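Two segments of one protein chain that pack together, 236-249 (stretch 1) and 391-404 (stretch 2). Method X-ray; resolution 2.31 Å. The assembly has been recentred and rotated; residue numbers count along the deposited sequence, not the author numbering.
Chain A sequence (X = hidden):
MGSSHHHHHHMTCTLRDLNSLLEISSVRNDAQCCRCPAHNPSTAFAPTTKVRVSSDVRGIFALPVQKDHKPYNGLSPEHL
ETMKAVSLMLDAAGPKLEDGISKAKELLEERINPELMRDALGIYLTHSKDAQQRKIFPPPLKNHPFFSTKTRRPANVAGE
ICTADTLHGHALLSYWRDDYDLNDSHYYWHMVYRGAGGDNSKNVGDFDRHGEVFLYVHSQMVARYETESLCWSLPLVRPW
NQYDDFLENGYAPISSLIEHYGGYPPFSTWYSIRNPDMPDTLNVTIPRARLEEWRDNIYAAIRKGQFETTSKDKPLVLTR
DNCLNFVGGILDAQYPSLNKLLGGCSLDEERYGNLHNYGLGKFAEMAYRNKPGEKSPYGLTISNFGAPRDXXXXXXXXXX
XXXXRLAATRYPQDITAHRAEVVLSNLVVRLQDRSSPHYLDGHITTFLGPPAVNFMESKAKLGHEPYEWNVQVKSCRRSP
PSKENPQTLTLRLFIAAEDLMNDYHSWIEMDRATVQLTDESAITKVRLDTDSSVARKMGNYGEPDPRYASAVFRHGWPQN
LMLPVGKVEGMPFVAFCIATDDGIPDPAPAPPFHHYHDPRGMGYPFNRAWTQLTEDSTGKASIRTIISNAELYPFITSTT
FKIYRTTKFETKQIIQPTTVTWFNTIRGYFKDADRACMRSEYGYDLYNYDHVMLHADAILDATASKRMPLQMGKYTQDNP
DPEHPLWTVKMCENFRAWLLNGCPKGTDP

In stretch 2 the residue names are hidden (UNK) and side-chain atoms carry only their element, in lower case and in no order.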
# COMPACT_ATOMS: atom_id res chain seq x y z
N LEU A 236 6.33 -6.00 14.02
CA LEU A 236 6.56 -6.01 15.45
C LEU A 236 7.47 -4.82 15.78
O LEU A 236 8.16 -4.28 14.90
CB LEU A 236 7.19 -7.33 15.90
CG LEU A 236 6.35 -8.62 15.84
CD1 LEU A 236 7.22 -9.85 16.10
CD2 LEU A 236 5.17 -8.59 16.80
N VAL A 237 7.47 -4.39 17.04
CA VAL A 237 8.27 -3.24 17.44
C VAL A 237 9.76 -3.57 17.55
O VAL A 237 10.12 -4.61 18.13
CB VAL A 237 7.77 -2.69 18.77
CG1 VAL A 237 8.83 -1.83 19.43
CG2 VAL A 237 6.48 -1.91 18.56
N ARG A 238 10.61 -2.71 16.99
CA ARG A 238 12.05 -2.81 17.21
C ARG A 238 12.39 -2.24 18.58
O ARG A 238 12.20 -1.05 18.82
CB ARG A 238 12.85 -2.08 16.13
CG ARG A 238 14.36 -2.43 16.13
CD ARG A 238 15.20 -1.40 15.34
NE ARG A 238 14.43 -0.93 14.20
CZ ARG A 238 14.46 0.30 13.71
NH1 ARG A 238 15.22 1.25 14.23
NH2 ARG A 238 13.70 0.58 12.66
N PRO A 239 12.88 -3.08 19.49
CA PRO A 239 13.18 -2.54 20.82
C PRO A 239 14.31 -1.54 20.77
O PRO A 239 15.13 -1.59 19.85
CB PRO A 239 13.57 -3.77 21.63
CG PRO A 239 14.00 -4.77 20.61
CD PRO A 239 13.20 -4.51 19.37
N TRP A 240 14.35 -0.63 21.74
CA TRP A 240 15.43 0.35 21.85
C TRP A 240 16.59 -0.28 22.59
O TRP A 240 16.97 0.19 23.67
CB TRP A 240 14.94 1.59 22.59
CG TRP A 240 15.87 2.78 22.49
CD1 TRP A 240 16.78 3.19 23.41
CD2 TRP A 240 15.96 3.70 21.39
NE1 TRP A 240 17.44 4.31 22.96
CE2 TRP A 240 16.95 4.64 21.72
CE3 TRP A 240 15.30 3.81 20.16
CZ2 TRP A 240 17.30 5.69 20.87
CZ3 TRP A 240 15.64 4.84 19.32
CH2 TRP A 240 16.64 5.77 19.68
N ASN A 241 17.13 -1.37 22.04
CA ASN A 241 18.22 -2.10 22.66
C ASN A 241 19.59 -1.49 22.35
O ASN A 241 20.51 -1.53 23.17
CB ASN A 241 18.20 -3.57 22.24
CG ASN A 241 17.11 -4.37 22.95
OD1 ASN A 241 16.71 -4.05 24.07
ND2 ASN A 241 16.60 -5.41 22.28
N GLN A 242 19.70 -0.92 21.14
CA GLN A 242 20.88 -0.20 20.70
C GLN A 242 20.62 1.31 20.83
O GLN A 242 19.73 1.86 20.17
CB GLN A 242 21.24 -0.60 19.26
CG GLN A 242 21.38 -2.13 19.04
CD GLN A 242 21.76 -2.54 17.60
OE1 GLN A 242 21.84 -1.71 16.68
NE2 GLN A 242 21.96 -3.85 17.39
N TYR A 243 21.37 1.99 21.69
CA TYR A 243 21.04 3.38 22.04
C TYR A 243 21.48 4.40 20.98
O TYR A 243 21.14 5.58 21.06
CB TYR A 243 21.65 3.75 23.40
CG TYR A 243 21.12 2.97 24.58
CD1 TYR A 243 20.04 2.09 24.43
CD2 TYR A 243 21.71 3.09 25.85
CE1 TYR A 243 19.56 1.35 25.52
CE2 TYR A 243 21.24 2.36 26.94
CZ TYR A 243 20.16 1.50 26.76
OH TYR A 243 19.68 0.78 27.83
N ASP A 244 22.24 3.95 19.98
CA ASP A 244 22.61 4.80 18.86
C ASP A 244 21.65 4.59 17.69
O ASP A 244 22.02 4.75 16.53
CB ASP A 244 24.04 4.52 18.42
CG ASP A 244 24.26 3.06 18.06
OD1 ASP A 244 23.41 2.22 18.47
OD2 ASP A 244 25.26 2.74 17.38
N ASP A 245 20.42 4.21 18.00
CA ASP A 245 19.48 3.86 16.95
C ASP A 245 18.76 5.10 16.41
O ASP A 245 18.78 6.18 17.00
CB ASP A 245 18.46 2.85 17.47
CG ASP A 245 17.84 2.01 16.37
OD1 ASP A 245 18.11 2.31 15.18
OD2 ASP A 245 17.09 1.06 16.69
N PHE A 246 18.13 4.91 15.25
CA PHE A 246 17.34 5.95 14.65
C PHE A 246 15.87 5.71 14.93
O PHE A 246 15.43 4.57 15.05
CB PHE A 246 17.59 6.01 13.15
CG PHE A 246 18.98 6.47 12.77
CD1 PHE A 246 19.27 7.83 12.69
CD2 PHE A 246 19.96 5.56 12.45
CE1 PHE A 246 20.55 8.26 12.32
CE2 PHE A 246 21.23 5.98 12.07
CZ PHE A 246 21.53 7.33 12.01
N LEU A 247 15.11 6.79 15.04
CA LEU A 247 13.66 6.73 14.98
C LEU A 247 13.24 7.13 13.57
O LEU A 247 13.06 8.31 13.28
CB LEU A 247 13.05 7.66 16.02
CG LEU A 247 13.19 7.25 17.49
CD1 LEU A 247 13.06 8.45 18.38
CD2 LEU A 247 12.12 6.23 17.83
N GLU A 248 13.07 6.17 12.67
CA GLU A 248 12.99 6.53 11.26
C GLU A 248 11.67 7.16 10.80
O GLU A 248 11.61 7.71 9.70
CB GLU A 248 13.30 5.31 10.39
CG GLU A 248 12.35 4.16 10.56
CD GLU A 248 12.97 3.01 11.33
OE1 GLU A 248 13.52 3.26 12.42
OE2 GLU A 248 12.91 1.85 10.84
N ASN A 249 10.62 7.11 11.62
CA ASN A 249 9.33 7.63 11.17
C ASN A 249 8.96 9.02 11.68
O ASN A 249 8.13 9.72 11.06
CB ASN A 249 8.22 6.66 11.54
CG ASN A 249 8.27 5.43 10.69
OD1 ASN A 249 8.47 5.52 9.48
ND2 ASN A 249 8.14 4.27 11.31
N UNK A 391 5.46 6.82 19.60
CA UNK A 391 6.03 5.50 19.28
C UNK A 391 7.43 5.28 19.85
O UNK A 391 7.82 4.12 20.05
c UNK A 391 5.10 7.56 18.38
c UNK A 391 6.06 5.48 17.75
c UNK A 391 5.02 6.46 17.34
N UNK A 392 8.20 6.34 20.10
CA UNK A 392 9.54 6.09 20.66
C UNK A 392 9.44 5.46 22.06
O UNK A 392 10.31 4.68 22.44
s UNK A 392 9.96 8.63 21.91
c UNK A 392 10.39 7.37 20.70
N UNK A 393 8.40 5.76 22.82
CA UNK A 393 8.33 5.20 24.16
C UNK A 393 7.97 3.72 24.14
O UNK A 393 8.34 2.97 25.05
c UNK A 393 7.86 7.36 25.40
c UNK A 393 8.87 9.89 26.02
c UNK A 393 9.32 8.78 26.70
c UNK A 393 7.45 8.49 24.69
c UNK A 393 8.82 7.52 26.38
c UNK A 393 7.36 5.99 25.03
c UNK A 393 7.93 9.74 25.01
N UNK A 394 7.28 3.29 23.09
CA UNK A 394 6.93 1.88 22.97
C UNK A 394 8.20 1.13 22.65
O UNK A 394 8.36 -0.02 23.07
c UNK A 394 3.67 1.43 23.36
c UNK A 394 1.54 1.89 24.50
c UNK A 394 1.59 0.63 25.03
c UNK A 394 5.83 1.66 21.91
c UNK A 394 2.66 -0.24 24.75
n UNK A 394 2.79 3.46 22.99
c UNK A 394 4.53 2.14 22.46
c UNK A 394 2.58 2.27 23.66
c UNK A 394 3.97 3.37 22.29
c UNK A 394 3.69 0.14 23.92
N UNK A 395 9.13 1.78 21.97
CA UNK A 395 10.41 1.14 21.70
C UNK A 395 11.23 1.05 23.00
O UNK A 395 11.93 0.06 23.24
c UNK A 395 13.67 1.70 17.52
c UNK A 395 10.41 1.93 19.25
n UNK A 395 12.55 1.48 18.19
n UNK A 395 13.73 2.69 16.62
c UNK A 395 11.34 2.27 18.06
c UNK A 395 11.18 1.87 20.59
n UNK A 395 14.72 0.92 17.75
N UNK A 396 11.11 2.06 23.86
CA UNK A 396 11.74 1.97 25.18
C UNK A 396 11.04 0.91 26.06
O UNK A 396 11.71 0.10 26.70
c UNK A 396 15.02 3.19 26.53
c UNK A 396 11.94 3.32 28.44
c UNK A 396 16.49 3.13 28.46
c UNK A 396 15.44 3.17 29.33
c UNK A 396 16.29 3.13 27.07
n UNK A 396 12.93 3.28 29.40
c UNK A 396 14.16 3.23 28.78
c UNK A 396 12.50 3.31 27.20
c UNK A 396 11.75 3.33 25.88
c UNK A 396 13.92 3.25 27.39
N UNK A 397 9.70 0.92 26.10
CA UNK A 397 8.98 -0.09 26.89
C UNK A 397 9.38 -1.51 26.46
O UNK A 397 9.52 -2.39 27.30
c UNK A 397 7.52 2.24 28.08
c UNK A 397 6.87 1.40 27.17
c UNK A 397 7.46 0.06 26.76
o UNK A 397 5.18 5.07 28.24
c UNK A 397 5.66 1.82 26.64
c UNK A 397 5.75 3.87 27.90
c UNK A 397 6.96 3.47 28.45
c UNK A 397 5.10 3.05 27.00
N UNK A 398 9.57 -1.74 25.16
CA UNK A 398 9.97 -3.09 24.76
C UNK A 398 11.41 -3.38 25.18
O UNK A 398 11.76 -4.53 25.43
n UNK A 398 9.65 -6.86 19.65
c UNK A 398 9.80 -3.32 23.25
c UNK A 398 10.07 -4.79 22.87
c UNK A 398 10.07 -6.53 21.06
c UNK A 398 9.53 -5.17 21.51
N UNK A 399 12.24 -2.34 25.29
CA UNK A 399 13.58 -2.51 25.86
C UNK A 399 13.50 -2.91 27.32
O UNK A 399 14.17 -3.85 27.73
c UNK A 399 17.77 -2.14 26.80
c UNK A 399 14.42 -1.23 25.74
c UNK A 399 16.35 -0.55 27.34
n UNK A 399 17.60 -1.08 27.57
n UNK A 399 16.68 -2.31 26.08
c UNK A 399 15.76 -1.33 26.39
N UNK A 400 12.71 -2.20 28.12
CA UNK A 400 12.41 -2.63 29.49
C UNK A 400 11.99 -4.10 29.52
O UNK A 400 12.47 -4.88 30.35
c UNK A 400 11.66 -0.28 30.23
c UNK A 400 11.31 -1.77 30.12
c UNK A 400 12.91 -0.11 31.09
c UNK A 400 10.49 0.49 30.81
N UNK A 401 11.10 -4.48 28.60
CA UNK A 401 10.61 -5.86 28.56
C UNK A 401 11.77 -6.86 28.37
O UNK A 401 11.71 -8.00 28.85
c UNK A 401 9.59 -6.04 27.44
o UNK A 401 8.82 -7.78 25.10
c UNK A 401 8.18 -7.72 26.16
n UNK A 401 6.86 -7.96 26.21
c UNK A 401 8.87 -7.39 27.48
N UNK A 402 12.83 -6.42 27.68
CA UNK A 402 13.98 -7.29 27.42
C UNK A 402 14.64 -7.75 28.73
O UNK A 402 15.02 -8.92 28.86
c UNK A 402 16.18 -8.68 25.80
c UNK A 402 17.32 -9.43 25.55
c UNK A 402 18.67 -7.53 26.13
c UNK A 402 15.00 -6.57 26.52
o UNK A 402 19.70 -9.58 25.44
c UNK A 402 17.51 -6.80 26.39
c UNK A 402 16.25 -7.37 26.24
c UNK A 402 18.57 -8.84 25.71
N UNK A 403 14.73 -6.86 29.70
CA UNK A 403 15.31 -7.24 30.98
C UNK A 403 14.47 -8.34 31.63
O UNK A 403 15.01 -9.32 32.18
c UNK A 403 17.76 -5.04 31.74
c UNK A 403 16.00 -3.98 30.53
o UNK A 403 19.08 -2.14 29.95
c UNK A 403 15.44 -6.03 31.90
c UNK A 403 16.41 -4.99 31.39
c UNK A 403 18.65 -4.10 31.27
c UNK A 403 16.88 -3.04 30.05
c UNK A 403 18.20 -3.09 30.42
N UNK A 404 13.15 -8.19 31.53
CA UNK A 404 12.22 -9.23 31.95
C UNK A 404 12.43 -10.56 31.26
O UNK A 404 12.38 -11.60 31.90
O HOH W 1 11.85 3.10 14.96

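Position 391 has three side-chain carbons that close a ring onto the backbone N. This is proline, Pro391. It makes no contact with stretch 1.

Position 392 carries one carbon and then a sulfur. Its CB lies 3.5 Å from Leu247 CD2, an apolar contact. Carbon followed by a terminal sulfur is cysteine, Cys392.

Position 393 has one carbon and a six-carbon ring with no heteroatom. It is Phe393. Its CB points away from stretch 1, and it makes no contact there.

Position 394 has one carbon and fused five- and six-membered rings holding eight carbons and one nitrogen. Its backbone O is 4.1 Å from Val237 CG1, but the end of its side chain leads away. The rings are an indole, so the residue is Trp394.

Position 395 has three carbons, a nitrogen, and then a carbon bearing two more nitrogens. Its nitrogens reach Arg238 O, Pro239 O, Asp245 OD2 and Phe246 O. This guanidinium group identifies Arg395. Arg395 NE donates to Arg238 O (2.6 Å), and Arg395 NH1 donates to Phe246 O (3.0 Å). Arg395 NH2 forms a salt bridge with Asp245 OD2 (2.6 Å) and a weak hydrogen bond to Pro239 O (3.3 Å). Arg238 CB lies over one face of the group and Trp240 CE3 over the opposite face. The backbone O of Arg395 accepts from Trp240 N (2.9 Å).

Position 396 is a second indole, again with eight ring carbons and one nitrogen after the first carbon. One ring carbon lies 3.6 Å from Trp240 CD1, and another lies 4.0 Å from Tyr243 CE1. It is Trp396; these carbons are CE3 and CZ3. Both aromatic pairs are oblique.

Position 397 has one carbon and a six-carbon ring bearing one oxygen. It is Tyr397. Its CA-to-CB bond points away from stretch 1, and it makes no contact there.

Position 398 has four carbons in a row ending in nitrogen. The nitrogen reaches Val237 O. This is Lys398, with all four chi angles t. Lys398 NZ donates to Val237 O at 2.8 Å, and Lys398 CG packs 3.9 Å from Pro239 CB.

Position 399 has one carbon and a five-membered ring of three carbons and two nitrogens. One ring nitrogen is hydrogen-bonded to Tyr243 OH at 2.8 Å. It is His399, and that nitrogen is NE2. The edge of the Tyr243 ring approaches the imidazole face.

Position 400 has four carbons, forked at the second: Leu400. Its CA-to-CB bond points away.

Position 401 has three carbons, the third carrying one oxygen and one nitrogen: Gln401. It is out of reach.

Position 402 has one carbon, then a six-carbon ring bearing one oxygen. It lies near Asn241. It is Tyr402.

Position 403 has the same make-up. Its oxygen is 3.7 Å from Tyr243 OH. It is Tyr403.

Position 404 has no side-chain atoms. It is Gly404.

The contact sets a helix against an irregular segment. Arg395 is its centre: its guanidinium donates to the backbone oxygens of Arg238, Pro239 (weakly) and Phe246. Asp245 OD2 accepts from Arg238 NH1 (3.1 Å) and also from Arg395 NH2. Arg238 NH1 and Arg395 NH1 sit 3.2 Å apart; both are donors, so this is no hydrogen bond. A water donates to Glu248 OE1 and accepts weakly from Arg395 NH1. Lys398 and the aromatic cluster extend the interface.

Stretch 2 391-404: PCFWRWYKHLQYYG
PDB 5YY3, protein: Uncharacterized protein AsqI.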